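Long-range contact in tryptophan decarboxylase 1 (Oryza sativa subsp. japonica, PDB 6KHP), which decarboxylates L-tryptophan to tryptamine, and 5-hydroxy-L-tryptophan to serotonin, with pyridoxal 5'-phosphate as cofactor in rice serotonin biosynthesis: residues G126-A131 / V370-D375. Sequence-based numbering, arbitrary orientation.
Sequences GFTWQA and VTDLKD. With TSS (2-(1H-indol-3-yl)ethanamine), chain D.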
loop_
_atom_site.group_PDB
_atom_site.type_symbol
_atom_site.label_atom_id
_atom_site.label_comp_id
_atom_site.label_asym_id
_atom_site.label_seq_id
_atom_site.Cartn_x
_atom_site.Cartn_y
_atom_site.Cartn_z
ATOM N N GLY A 126 -15.377 -22.653 -24.064
ATOM C CA GLY A 126 -15.972 -23.334 -25.196
ATOM C C GLY A 126 -15.114 -24.379 -25.879
ATOM O O GLY A 126 -14.977 -24.342 -27.107
ATOM N N PHE A 127 -14.564 -25.334 -25.122
ATOM C CA PHE A 127 -13.674 -26.317 -25.739
ATOM C C PHE A 127 -14.408 -27.196 -26.749
ATOM O O PHE A 127 -13.829 -27.572 -27.771
ATOM C CB PHE A 127 -12.991 -27.183 -24.674
ATOM C CG PHE A 127 -13.806 -27.400 -23.411
ATOM C CD1 PHE A 127 -14.906 -28.252 -23.404
ATOM C CD2 PHE A 127 -13.429 -26.804 -22.229
ATOM C CE1 PHE A 127 -15.629 -28.488 -22.239
ATOM C CE2 PHE A 127 -14.149 -27.017 -21.056
ATOM C CZ PHE A 127 -15.250 -27.858 -21.060
ATOM N N THR A 128 -15.677 -27.519 -26.494
ATOM C CA THR A 128 -16.536 -28.216 -27.442
ATOM C C THR A 128 -17.735 -27.339 -27.790
ATOM O O THR A 128 -18.056 -26.373 -27.081
ATOM C CB THR A 128 -17.044 -29.554 -26.876
ATOM O OG1 THR A 128 -17.787 -29.303 -25.670
ATOM C CG2 THR A 128 -15.874 -30.509 -26.579
ATOM N N TRP A 129 -18.402 -27.692 -28.896
ATOM C CA TRP A 129 -19.661 -27.037 -29.235
ATOM C C TRP A 129 -20.662 -27.176 -28.086
ATOM O O TRP A 129 -21.282 -26.190 -27.672
ATOM C CB TRP A 129 -20.225 -27.619 -30.540
ATOM C CG TRP A 129 -21.618 -27.094 -30.918
ATOM C CD1 TRP A 129 -21.903 -26.024 -31.724
ATOM C CD2 TRP A 129 -22.883 -27.620 -30.503
ATOM N NE1 TRP A 129 -23.262 -25.851 -31.832
ATOM C CE2 TRP A 129 -23.888 -26.820 -31.094
ATOM C CE3 TRP A 129 -23.268 -28.695 -29.691
ATOM C CZ2 TRP A 129 -25.248 -27.058 -30.900
ATOM C CZ3 TRP A 129 -24.627 -28.933 -29.498
ATOM C CH2 TRP A 129 -25.596 -28.116 -30.100
ATOM N N GLN A 130 -20.774 -28.381 -27.511
ATOM C CA GLN A 130 -21.709 -28.611 -26.410
ATOM C C GLN A 130 -21.393 -27.752 -25.191
ATOM O O GLN A 130 -22.316 -27.330 -24.478
ATOM C CB GLN A 130 -21.705 -30.090 -26.007
ATOM C CG GLN A 130 -22.836 -30.476 -25.042
ATOM C CD GLN A 130 -24.205 -30.090 -25.596
ATOM O OE1 GLN A 130 -24.695 -28.973 -25.384
ATOM N NE2 GLN A 130 -24.814 -31.004 -26.334
ATOM N N ALA A 131 -20.102 -27.492 -24.925
ATOM C CA ALA A 131 -19.715 -26.677 -23.769
ATOM C C ALA A 131 -20.301 -25.272 -23.813
ATOM O O ALA A 131 -20.385 -24.624 -22.759
ATOM C CB ALA A 131 -18.194 -26.577 -23.646
ATOM N N VAL A 370 -20.287 -30.949 -35.877
ATOM C CA VAL A 370 -19.720 -29.726 -35.313
ATOM C C VAL A 370 -18.209 -29.868 -35.290
ATOM O O VAL A 370 -17.667 -30.975 -35.251
ATOM C CB VAL A 370 -20.229 -29.418 -33.884
ATOM C CG1 VAL A 370 -21.727 -29.356 -33.843
ATOM C CG2 VAL A 370 -19.679 -30.456 -32.876
ATOM N N THR A 371 -17.519 -28.731 -35.291
ATOM C CA THR A 371 -16.082 -28.730 -35.034
ATOM C C THR A 371 -15.863 -28.204 -33.622
ATOM O O THR A 371 -16.274 -27.085 -33.305
ATOM C CB THR A 371 -15.298 -27.909 -36.066
ATOM O OG1 THR A 371 -15.595 -28.398 -37.376
ATOM C CG2 THR A 371 -13.775 -28.071 -35.852
ATOM N N ASP A 372 -15.269 -29.037 -32.771
ATOM C CA ASP A 372 -14.885 -28.630 -31.429
ATOM C C ASP A 372 -13.577 -27.862 -31.532
ATOM O O ASP A 372 -12.574 -28.402 -32.003
ATOM C CB ASP A 372 -14.752 -29.852 -30.526
ATOM C CG ASP A 372 -16.050 -30.650 -30.431
ATOM O OD1 ASP A 372 -17.126 -30.019 -30.296
ATOM O OD2 ASP A 372 -16.003 -31.898 -30.492
ATOM N N LEU A 373 -13.582 -26.598 -31.119
ATOM C CA LEU A 373 -12.457 -25.746 -31.464
ATOM C C LEU A 373 -11.226 -26.031 -30.615
ATOM O O LEU A 373 -10.134 -25.566 -30.957
ATOM C CB LEU A 373 -12.879 -24.272 -31.393
ATOM C CG LEU A 373 -13.841 -23.881 -32.540
ATOM C CD1 LEU A 373 -14.384 -22.471 -32.402
ATOM C CD2 LEU A 373 -13.187 -24.065 -33.927
ATOM N N LYS A 374 -11.352 -26.829 -29.554
ATOM C CA LYS A 374 -10.147 -27.367 -28.934
ATOM C C LYS A 374 -9.302 -28.145 -29.936
ATOM O O LYS A 374 -8.078 -28.225 -29.778
ATOM C CB LYS A 374 -10.509 -28.258 -27.751
ATOM C CG LYS A 374 -11.287 -29.526 -28.100
ATOM C CD LYS A 374 -11.277 -30.477 -26.895
ATOM C CE LYS A 374 -11.904 -31.819 -27.224
ATOM N NZ LYS A 374 -10.929 -32.662 -27.961
ATOM N N ASP A 375 -9.919 -28.713 -30.980
ATOM C CA ASP A 375 -9.149 -29.474 -31.958
ATOM C C ASP A 375 -8.537 -28.589 -33.039
ATOM O O ASP A 375 -7.981 -29.114 -34.010
ATOM C CB ASP A 375 -10.019 -30.557 -32.603
ATOM C CG ASP A 375 -10.611 -31.536 -31.586
ATOM O OD1 ASP A 375 -10.017 -31.761 -30.509
ATOM O OD2 ASP A 375 -11.686 -32.085 -31.872
HETATM N N1 TSS D . -11.433 -30.474 -19.388
HETATM C CA TSS D . -11.020 -29.095 -19.160
HETATM C CB TSS D . -12.054 -28.290 -18.368
HETATM C CG TSS D . -11.584 -26.830 -18.414
HETATM C CD1 TSS D . -10.609 -26.583 -19.379
HETATM N NE1 TSS D . -10.271 -25.258 -19.311
HETATM C CE2 TSS D . -11.034 -24.671 -18.310
HETATM C CD2 TSS D . -11.849 -25.642 -17.762
HETATM C CZ2 TSS D . -11.091 -23.347 -17.826
HETATM C CH2 TSS D . -11.963 -23.024 -16.788
HETATM C CZ3 TSS D . -12.784 -24.008 -16.229
HETATM C CE3 TSS D . -12.736 -25.307 -16.709
HETATM O O HOH W 1 -15.887 -25.574 -29.639
HETATM O O HOH W 2 -19.802 -30.542 -28.955
#
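With CG anti to the carbonyl carbon (chi1 -59°), Asp372 sends OD1 to the backbone of Trp129, whose own CG stands anti to its N (chi1 174°) and presents the indole to Val370. The Trp129 N-H meets Asp372 OD1 at 3.0 Å on the anti side of the carboxylate, almost straight (167°) though tilted from its plane. Thr128 runs beside this carboxylate, its CB 3.5 Å from Asp372 OD1. A water bonded to the same oxygen accepts the N-H of Gln130, while Ser365 holds OD2. Val370 CG1 lies over one indole face in a CH-pi contact, 3.9 Å from the centroid of the five-membered ring; Glu137 takes the indole N-H, and Pro59 of the second subunit packs on both Trp129 and Val370. Further along, Lys374 N donates to Phe127 O at 3.1 Å, and a second water joins Gly126 O to Leu373 N. Lys374 NZ turns to Asp375 OD1 in a salt bridge and to Thr355 O. An alanine in place of Asp372 would probably leave the Trp129 N-H and the bridging water without their acceptor and Ser365 without its partner. Beyond the junction, Phe127, whose side chain lies near the cofactor-binding Val380 and Gly381, brings CE2 to 3.6 Å from CB of the bound tryptamine. Carboxylate, water and backbone bonds thus probably hold the two loops together in a buried contact behind a wall of the substrate pocket at the dimer interface.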